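Local coordinates for YARHG domain-containing protein (Legionella pneumophila subsp. pneumophila, PDB 4G2A), which is of unknown function but, as a two-domain protein with a YARHG domain, has been put forward as a nutrient-binding protein, at residues 33-37 with 234-238; 240-245 with 272-277; 245-249 with 310-314. All coordinates share one frame; numbering follows the deposited sequence.

Contact 1 (33-37 with 234-238)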
loop_
_atom_site.group_PDB
_atom_site.type_symbol
_atom_site.label_atom_id
_atom_site.label_comp_id
_atom_site.label_asym_id
_atom_site.label_seq_id
_atom_site.Cartn_x
_atom_site.Cartn_y
_atom_site.Cartn_z
ATOM N N LYS A 33 9.237 1.817 0.365
ATOM C CA LYS A 33 10.457 2.246 1.050
ATOM C C LYS A 33 10.173 2.249 2.540
ATOM O O LYS A 33 9.100 2.712 2.929
ATOM C CB LYS A 33 10.863 3.648 0.569
ATOM C CG LYS A 33 12.256 4.103 0.987
ATOM C CD LYS A 33 12.548 5.521 0.467
ATOM C CE LYS A 33 13.928 5.985 0.881
ATOM N NZ LYS A 33 14.178 7.421 0.559
ATOM N N ASN A 34 11.105 1.703 3.372
ATOM C CA ASN A 34 11.040 1.646 4.846
ATOM C C ASN A 34 9.755 1.004 5.406
ATOM O O ASN A 34 9.329 1.394 6.500
ATOM C CB ASN A 34 11.159 3.065 5.449
ATOM C CG ASN A 34 12.393 3.833 5.087
ATOM O OD1 ASN A 34 13.496 3.303 5.096
ATOM N ND2 ASN A 34 12.231 5.115 4.781
ATOM N N LEU A 35 9.156 0.024 4.697
ATOM C CA LEU A 35 7.890 -0.584 5.137
ATOM C C LEU A 35 8.030 -1.488 6.360
ATOM O O LEU A 35 7.032 -1.719 7.034
ATOM C CB LEU A 35 7.220 -1.382 4.003
ATOM C CG LEU A 35 6.758 -0.615 2.765
ATOM C CD1 LEU A 35 6.306 -1.571 1.712
ATOM C CD2 LEU A 35 5.602 0.263 3.085
ATOM N N ASN A 36 9.244 -1.990 6.652
ATOM C CA ASN A 36 9.496 -2.864 7.797
ATOM C C ASN A 36 10.152 -2.109 8.961
ATOM O O ASN A 36 10.696 -2.723 9.880
ATOM C CB ASN A 36 10.362 -4.063 7.376
ATOM C CG ASN A 36 10.139 -5.286 8.233
ATOM O OD1 ASN A 36 9.008 -5.611 8.611
ATOM N ND2 ASN A 36 11.209 -5.993 8.556
ATOM N N GLU A 37 10.122 -0.779 8.915
ATOM C CA GLU A 37 10.692 0.050 9.984
ATOM C C GLU A 37 9.641 0.191 11.089
ATOM O O GLU A 37 8.496 0.536 10.790
ATOM C CB GLU A 37 11.156 1.425 9.446
ATOM C CG GLU A 37 12.335 1.343 8.489
ATOM C CD GLU A 37 13.694 1.074 9.106
ATOM O OE1 GLU A 37 13.962 1.592 10.214
ATOM O OE2 GLU A 37 14.519 0.401 8.446
ATOM N N PHE A 234 1.182 -8.130 4.736
ATOM C CA PHE A 234 1.844 -8.277 6.020
ATOM C C PHE A 234 3.317 -8.048 5.789
ATOM O O PHE A 234 3.881 -8.625 4.873
ATOM C CB PHE A 234 1.602 -9.666 6.675
ATOM C CG PHE A 234 0.443 -9.758 7.636
ATOM C CD1 PHE A 234 0.406 -8.976 8.787
ATOM C CD2 PHE A 234 -0.586 -10.666 7.421
ATOM C CE1 PHE A 234 -0.671 -9.055 9.668
ATOM C CE2 PHE A 234 -1.663 -10.750 8.303
ATOM C CZ PHE A 234 -1.697 -9.944 9.422
ATOM N N THR A 235 3.932 -7.205 6.601
ATOM C CA THR A 235 5.371 -6.974 6.598
ATOM C C THR A 235 5.909 -7.804 7.756
ATOM O O THR A 235 5.113 -8.280 8.572
ATOM C CB THR A 235 5.682 -5.485 6.718
ATOM O OG1 THR A 235 5.024 -5.000 7.880
ATOM C CG2 THR A 235 5.271 -4.687 5.494
ATOM N N GLY A 236 7.224 -7.992 7.820
ATOM C CA GLY A 236 7.871 -8.816 8.840
ATOM C C GLY A 236 7.542 -8.495 10.287
ATOM O O GLY A 236 6.915 -9.307 10.978
ATOM N N ILE A 237 7.970 -7.316 10.760
ATOM C CA ILE A 237 7.787 -6.872 12.148
ATOM C C ILE A 237 6.282 -6.774 12.477
ATOM O O ILE A 237 5.888 -7.219 13.550
ATOM C CB ILE A 237 8.536 -5.522 12.422
ATOM C CG1 ILE A 237 10.024 -5.552 11.962
ATOM C CG2 ILE A 237 8.367 -5.050 13.857
ATOM C CD1 ILE A 237 11.098 -5.516 12.986
ATOM N N SER A 238 5.449 -6.210 11.561
ATOM C CA SER A 238 4.008 -6.072 11.801
ATOM C C SER A 238 3.326 -7.437 11.976
ATOM O O SER A 238 2.397 -7.540 12.776
ATOM C CB SER A 238 3.327 -5.290 10.680
ATOM O OG SER A 238 3.842 -3.975 10.567
HETATM O O HOH W 1 6.774 -4.652 9.663
#
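The side-chain oxygen of Asn36 is held by two hydrogen bonds, one from the backbone N of Ile237 and one from a bridging water. Asn36 sits in a type I beta turn, Asn34 to Glu37, in the loop after strand 21-33. Its partners lie at a strand-to-helix junction, where strand 229-235 gives way to helix 236-250 and the beta part of this two-domain protein passes into the helical part. Ile237 N lies 2.9 Å from Asn36 OD1; the bond is nearly straight at the hydrogen (166°) and reaches a lone pair in the carbonyl plane, at a C=O...N angle of 134°. Asn36 CG stands roughly opposite the backbone N (chi1 -153°), which carries the amide across to the first turn of the helix. There OD1 lies at the N-terminal end of helix 236-250, where the helix dipole would be expected to favour an acceptor. Gly236 N also lies near, but its angle is too poor for a bond. Water 1 donates to Asn36 OD1 over 2.6 Å and accepts from Ser238 N at 2.8 Å, so it extends the reach of the amide to a second N-H of the same turn; it is also hydrogen-bonded to Thr235 OG1. Thr235 occupies the N-cap position, yet its hydroxyl makes no capping bond. The Ile237 and Asn36 side chains cross at about a right angle, with Ile237 CG1 lying 3.6 Å from Asn36 ND2 and at the same distance from Asn36 O. Leu35 rests on Trp44 of strand 43-54, and Thr235 on His155. The methyl Thr235 CG2 meets Leu35 O at 3.8 Å and Leu35 CB at 4.1 Å.

Contact 2 (240-245 with 272-277). With SO4 (sulfate ion), chain M.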
loop_
_atom_site.group_PDB
_atom_site.type_symbol
_atom_site.label_atom_id
_atom_site.label_comp_id
_atom_site.label_asym_id
_atom_site.label_seq_id
_atom_site.Cartn_x
_atom_site.Cartn_y
_atom_site.Cartn_z
ATOM N N VAL A 240 4.762 -10.312 13.193
ATOM C CA VAL A 240 5.209 -10.809 14.499
ATOM C C VAL A 240 4.562 -10.008 15.645
ATOM O O VAL A 240 4.161 -10.604 16.637
ATOM C CB VAL A 240 6.762 -10.834 14.582
ATOM C CG1 VAL A 240 7.259 -11.285 15.962
ATOM C CG2 VAL A 240 7.331 -11.741 13.505
ATOM N N ARG A 241 4.398 -8.695 15.498
ATOM C CA ARG A 241 3.787 -7.886 16.550
ATOM C C ARG A 241 2.289 -8.148 16.719
ATOM O O ARG A 241 1.847 -8.438 17.821
ATOM C CB ARG A 241 4.037 -6.397 16.308
ATOM C CG ARG A 241 5.483 -6.077 16.570
ATOM C CD ARG A 241 5.815 -4.621 16.503
ATOM N NE ARG A 241 7.231 -4.443 16.829
ATOM C CZ ARG A 241 7.830 -3.265 16.922
ATOM N NH1 ARG A 241 7.141 -2.146 16.728
ATOM N NH2 ARG A 241 9.120 -3.193 17.231
ATOM N N TYR A 242 1.524 -8.092 15.649
ATOM C CA TYR A 242 0.082 -8.219 15.753
ATOM C C TYR A 242 -0.445 -9.648 15.752
ATOM O O TYR A 242 -1.530 -9.864 16.289
ATOM C CB TYR A 242 -0.576 -7.413 14.647
ATOM C CG TYR A 242 -0.411 -5.927 14.850
ATOM C CD1 TYR A 242 0.719 -5.259 14.387
ATOM C CD2 TYR A 242 -1.378 -5.186 15.518
ATOM C CE1 TYR A 242 0.859 -3.880 14.539
ATOM C CE2 TYR A 242 -1.256 -3.805 15.675
ATOM C CZ TYR A 242 -0.134 -3.154 15.185
ATOM O OH TYR A 242 -0.022 -1.791 15.358
ATOM N N LYS A 243 0.285 -10.611 15.170
ATOM C CA LYS A 243 -0.184 -11.993 15.110
ATOM C C LYS A 243 0.506 -12.906 16.125
ATOM O O LYS A 243 0.014 -14.013 16.357
ATOM C CB LYS A 243 -0.020 -12.582 13.692
ATOM C CG LYS A 243 -0.722 -11.800 12.573
ATOM C CD LYS A 243 -2.239 -11.696 12.707
ATOM C CE LYS A 243 -2.950 -13.026 12.661
ATOM N NZ LYS A 243 -4.421 -12.831 12.653
ATOM N N VAL A 244 1.634 -12.479 16.713
ATOM C CA VAL A 244 2.344 -13.343 17.654
ATOM C C VAL A 244 2.455 -12.674 19.025
ATOM O O VAL A 244 1.991 -13.271 19.986
ATOM C CB VAL A 244 3.727 -13.855 17.138
ATOM C CG1 VAL A 244 4.303 -14.911 18.072
ATOM C CG2 VAL A 244 3.630 -14.435 15.712
ATOM N N ILE A 245 3.038 -11.461 19.136
ATOM C CA ILE A 245 3.284 -10.804 20.437
ATOM C C ILE A 245 1.999 -10.231 21.078
ATOM O O ILE A 245 1.674 -10.608 22.207
ATOM C CB ILE A 245 4.396 -9.700 20.367
ATOM C CG1 ILE A 245 5.732 -10.131 19.659
ATOM C CG2 ILE A 245 4.647 -9.018 21.709
ATOM C CD1 ILE A 245 6.294 -11.502 19.873
ATOM N N THR A 272 11.034 -16.070 18.931
ATOM C CA THR A 272 10.365 -15.269 17.894
ATOM C C THR A 272 10.436 -13.765 18.288
ATOM O O THR A 272 10.502 -12.893 17.406
ATOM C CB THR A 272 8.929 -15.787 17.731
ATOM O OG1 THR A 272 8.992 -17.062 17.111
ATOM C CG2 THR A 272 8.020 -14.872 16.889
ATOM N N ILE A 273 10.448 -13.483 19.615
ATOM C CA ILE A 273 10.514 -12.134 20.189
ATOM C C ILE A 273 11.812 -11.449 19.723
ATOM O O ILE A 273 11.786 -10.262 19.399
ATOM C CB ILE A 273 10.370 -12.159 21.750
ATOM C CG1 ILE A 273 8.977 -12.682 22.172
ATOM C CG2 ILE A 273 10.615 -10.775 22.367
ATOM C CD1 ILE A 273 8.831 -13.094 23.637
ATOM N N TYR A 274 12.908 -12.235 19.609
ATOM C CA TYR A 274 14.239 -11.807 19.184
ATOM C C TYR A 274 14.433 -11.922 17.666
ATOM O O TYR A 274 15.142 -11.102 17.092
ATOM C CB TYR A 274 15.302 -12.679 19.877
ATOM C CG TYR A 274 15.247 -12.652 21.384
ATOM C CD1 TYR A 274 15.918 -11.672 22.106
ATOM C CD2 TYR A 274 14.595 -13.656 22.094
ATOM C CE1 TYR A 274 15.923 -11.676 23.496
ATOM C CE2 TYR A 274 14.554 -13.643 23.490
ATOM C CZ TYR A 274 15.223 -12.651 24.186
ATOM O OH TYR A 274 15.222 -12.622 25.560
ATOM N N ALA A 275 13.846 -12.976 17.036
ATOM C CA ALA A 275 13.902 -13.289 15.590
ATOM C C ALA A 275 13.249 -12.189 14.768
ATOM O O ALA A 275 13.581 -12.000 13.600
ATOM C CB ALA A 275 13.221 -14.610 15.318
ATOM N N GLN A 276 12.328 -11.461 15.417
ATOM C CA GLN A 276 11.589 -10.268 14.986
ATOM C C GLN A 276 12.575 -9.207 14.466
ATOM O O GLN A 276 12.273 -8.520 13.500
ATOM C CB GLN A 276 10.827 -9.720 16.238
ATOM C CG GLN A 276 9.832 -8.590 15.993
ATOM C CD GLN A 276 9.391 -7.841 17.239
ATOM O OE1 GLN A 276 8.906 -6.701 17.160
ATOM N NE2 GLN A 276 9.550 -8.430 18.419
ATOM N N TYR A 277 13.754 -9.083 15.119
ATOM C CA TYR A 277 14.778 -8.092 14.786
ATOM C C TYR A 277 15.981 -8.699 14.036
ATOM O O TYR A 277 16.970 -8.016 13.769
ATOM C CB TYR A 277 15.233 -7.380 16.076
ATOM C CG TYR A 277 14.077 -6.765 16.841
ATOM C CD1 TYR A 277 13.389 -5.663 16.336
ATOM C CD2 TYR A 277 13.651 -7.303 18.053
ATOM C CE1 TYR A 277 12.313 -5.105 17.020
ATOM C CE2 TYR A 277 12.571 -6.761 18.742
ATOM C CZ TYR A 277 11.916 -5.649 18.229
ATOM O OH TYR A 277 10.857 -5.076 18.887
HETATM S S SO4 M . 9.608 0.375 18.487
HETATM O O1 SO4 M . 9.835 0.708 19.902
HETATM O O2 SO4 M . 8.159 0.312 18.224
HETATM O O3 SO4 M . 10.220 1.405 17.623
HETATM O O4 SO4 M . 10.228 -0.928 18.206
#
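Arg241 is stretched from CG to NE (chi3 178°), and Gln276, its CG opposite the backbone N (chi1 -172°), is extended too, which brings guanidinium and amide together. The two side chains cross at about a right angle. Arg241 NE donates to Gln276 OE1 over 2.8 Å, almost straight and within the guanidinium plane, although the amide plane stands nearly perpendicular to it. Arg241 NH2 gives a more bent bond, 3.1 Å long, to Tyr277 OH, which is tilted out of the guanidinium plane; that hydroxyl also bonds to Asp311. A sulfate, probably from the crystallisation liquor, is held by the two terminal nitrogens, Arg241 NH2 hydrogen-bonding to its O4 (2.7 Å) and NH1 to O2. Here helix 236-250 packs against helix 263-275 and the residues that follow it, within the YARHG region, and Ile245 N bonds to Val240 O in a wider, pi-type turn. The Gln276 amide is fixed at its other end as well, NE2 donating to Ile273 O and to Asp311. Apart from these polar bonds, Val240 CG1 touches both Gln276 CG, at 3.7 Å, and Thr272 CG2, at 3.8 Å. Val244 CG1 crosses the same Thr272 methyl, and Ile245 CD1 touches Ile273 CG1 at 3.7 Å.

Contact 3 (245-249 with 310-314)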
loop_
_atom_site.group_PDB
_atom_site.type_symbol
_atom_site.label_atom_id
_atom_site.label_comp_id
_atom_site.label_asym_id
_atom_site.label_seq_id
_atom_site.Cartn_x
_atom_site.Cartn_y
_atom_site.Cartn_z
ATOM N N ILE A 245 3.038 -11.461 19.136
ATOM C CA ILE A 245 3.284 -10.804 20.437
ATOM C C ILE A 245 1.999 -10.231 21.078
ATOM O O ILE A 245 1.674 -10.608 22.207
ATOM C CB ILE A 245 4.396 -9.700 20.367
ATOM C CG1 ILE A 245 5.732 -10.131 19.659
ATOM C CG2 ILE A 245 4.647 -9.018 21.709
ATOM C CD1 ILE A 245 6.294 -11.502 19.873
ATOM N N TYR A 246 1.310 -9.290 20.394
ATOM C CA TYR A 246 0.134 -8.594 20.938
ATOM C C TYR A 246 -1.037 -9.563 21.316
ATOM O O TYR A 246 -1.623 -9.336 22.373
ATOM C CB TYR A 246 -0.350 -7.464 20.003
ATOM C CG TYR A 246 0.653 -6.350 19.728
ATOM C CD1 TYR A 246 1.915 -6.344 20.330
ATOM C CD2 TYR A 246 0.350 -5.313 18.848
ATOM C CE1 TYR A 246 2.855 -5.350 20.039
ATOM C CE2 TYR A 246 1.277 -4.304 18.564
ATOM C CZ TYR A 246 2.526 -4.323 19.167
ATOM O OH TYR A 246 3.432 -3.317 18.899
ATOM N N PRO A 247 -1.370 -10.664 20.579
ATOM C CA PRO A 247 -2.457 -11.545 21.054
ATOM C C PRO A 247 -2.201 -12.084 22.469
ATOM O O PRO A 247 -3.155 -12.134 23.247
ATOM C CB PRO A 247 -2.480 -12.666 20.022
ATOM C CG PRO A 247 -1.926 -12.045 18.799
ATOM C CD PRO A 247 -0.857 -11.129 19.274
ATOM N N TRP A 248 -0.915 -12.417 22.819
ATOM C CA TRP A 248 -0.514 -12.880 24.155
ATOM C C TRP A 248 -0.610 -11.771 25.184
ATOM O O TRP A 248 -1.000 -12.027 26.330
ATOM C CB TRP A 248 0.919 -13.447 24.165
ATOM C CG TRP A 248 1.026 -14.800 23.552
ATOM C CD1 TRP A 248 1.635 -15.119 22.379
ATOM C CD2 TRP A 248 0.463 -16.017 24.059
ATOM N NE1 TRP A 248 1.448 -16.454 22.091
ATOM C CE2 TRP A 248 0.738 -17.032 23.113
ATOM C CE3 TRP A 248 -0.266 -16.348 25.217
ATOM C CZ2 TRP A 248 0.354 -18.363 23.313
ATOM C CZ3 TRP A 248 -0.656 -17.663 25.403
ATOM C CH2 TRP A 248 -0.353 -18.651 24.456
ATOM N N LEU A 249 -0.249 -10.538 24.794
ATOM C CA LEU A 249 -0.305 -9.424 25.735
ATOM C C LEU A 249 -1.740 -8.986 26.001
ATOM O O LEU A 249 -2.044 -8.642 27.136
ATOM C CB LEU A 249 0.556 -8.238 25.271
ATOM C CG LEU A 249 2.072 -8.451 25.361
ATOM C CD1 LEU A 249 2.799 -7.447 24.542
ATOM C CD2 LEU A 249 2.556 -8.335 26.775
ATOM N N GLU A 310 6.824 -3.793 24.742
ATOM C CA GLU A 310 5.891 -4.900 24.495
ATOM C C GLU A 310 6.614 -6.243 24.589
ATOM O O GLU A 310 6.108 -7.159 25.238
ATOM C CB GLU A 310 5.196 -4.760 23.123
ATOM C CG GLU A 310 4.127 -3.680 23.044
ATOM C CD GLU A 310 4.642 -2.256 23.096
ATOM O OE1 GLU A 310 5.298 -1.823 22.121
ATOM O OE2 GLU A 310 4.420 -1.588 24.132
ATOM N N ASP A 311 7.801 -6.344 23.954
ATOM C CA ASP A 311 8.678 -7.518 23.948
ATOM C C ASP A 311 9.040 -7.918 25.361
ATOM O O ASP A 311 8.827 -9.059 25.739
ATOM C CB ASP A 311 9.962 -7.215 23.161
ATOM C CG ASP A 311 9.770 -6.765 21.720
ATOM O OD1 ASP A 311 8.708 -7.076 21.126
ATOM O OD2 ASP A 311 10.663 -6.083 21.194
ATOM N N LYS A 312 9.543 -6.959 26.148
ATOM C CA LYS A 312 9.941 -7.093 27.553
ATOM C C LYS A 312 8.748 -7.548 28.438
ATOM O O LYS A 312 8.932 -8.444 29.263
ATOM C CB LYS A 312 10.544 -5.774 28.061
ATOM C CG LYS A 312 11.851 -5.439 27.362
ATOM C CD LYS A 312 12.247 -3.989 27.503
ATOM C CE LYS A 312 13.560 -3.734 26.798
ATOM N NZ LYS A 312 13.806 -2.285 26.569
ATOM N N LYS A 313 7.530 -6.996 28.213
ATOM C CA LYS A 313 6.306 -7.408 28.930
ATOM C C LYS A 313 5.965 -8.875 28.642
ATOM O O LYS A 313 5.581 -9.598 29.566
ATOM C CB LYS A 313 5.101 -6.514 28.586
ATOM C CG LYS A 313 5.095 -5.178 29.293
ATOM C CD LYS A 313 3.893 -4.340 28.869
ATOM C CE LYS A 313 3.810 -3.069 29.674
ATOM N NZ LYS A 313 2.561 -2.317 29.393
ATOM N N LEU A 314 6.129 -9.325 27.377
ATOM C CA LEU A 314 5.870 -10.727 27.024
ATOM C C LEU A 314 6.906 -11.651 27.676
ATOM O O LEU A 314 6.522 -12.693 28.232
ATOM C CB LEU A 314 5.788 -10.961 25.509
ATOM C CG LEU A 314 5.366 -12.384 25.059
ATOM C CD1 LEU A 314 4.139 -12.905 25.820
ATOM C CD2 LEU A 314 5.099 -12.415 23.565
#
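Segment 245-249 of helix 236-250 runs at 54° to segment 310-314 of helix 309-321, their axes 10.0 Å apart at closest approach and their CA atoms nearest at Leu249 and Leu314. Leu249 spans the gap with both methyls. CD1 approaches Glu310 O at 3.4 Å, while CD2 lies against Lys313 CB at 3.6 Å and beside Leu314 N. Leu314 answers from the other side: its CG opposite the backbone N (chi1 -174°) sends the branch toward segment 245-249, where CD2 meets Ile245 CG2 at 3.9 Å and CD1 meets Trp248 CB at 3.7 Å. No hydrogen bond joins the two segments. This is a largely apolar helix-helix interface of the YARHG region, and segment 245-249 is kinked at Pro247, whose N has no bond to the preceding turn. The Tyr246 ring meets the aliphatic part of Glu310 obliquely, CE1 being 3.7 Å from Glu310 CG. The Glu310 chain bends at its second torsion (chi2 70°), its carboxylate stands steeply to the tyrosine ring, and the side chain comes to about 5 Å (nearest atoms) from the sulfate held by Arg241. The Trp248 indole turns instead onto Leu269 of helix 263-275 and Leu258.

How the contacts relate
Counted from the N terminus, contact 1 joins the loop after strand 21-33 to the start of helix 236-250, closing a loop of nearly two hundred residues that holds strands but no helix. Contact 1 closes before contacts 2 and 3 open; these two use later turns of the same helix and cross each other rather than nest: 240-245 and 245-249 come first, then their partners 272-277 and 310-314, with Ile245 common to both. Helix 236-250 thus ties the beta region to helices 263-275 and 309-321. Contact 1 touches contact 2 where Ile237 packs on Gln276 and Tyr277, and contacts 2 and 3 meet where Ile273 packs against Asp311.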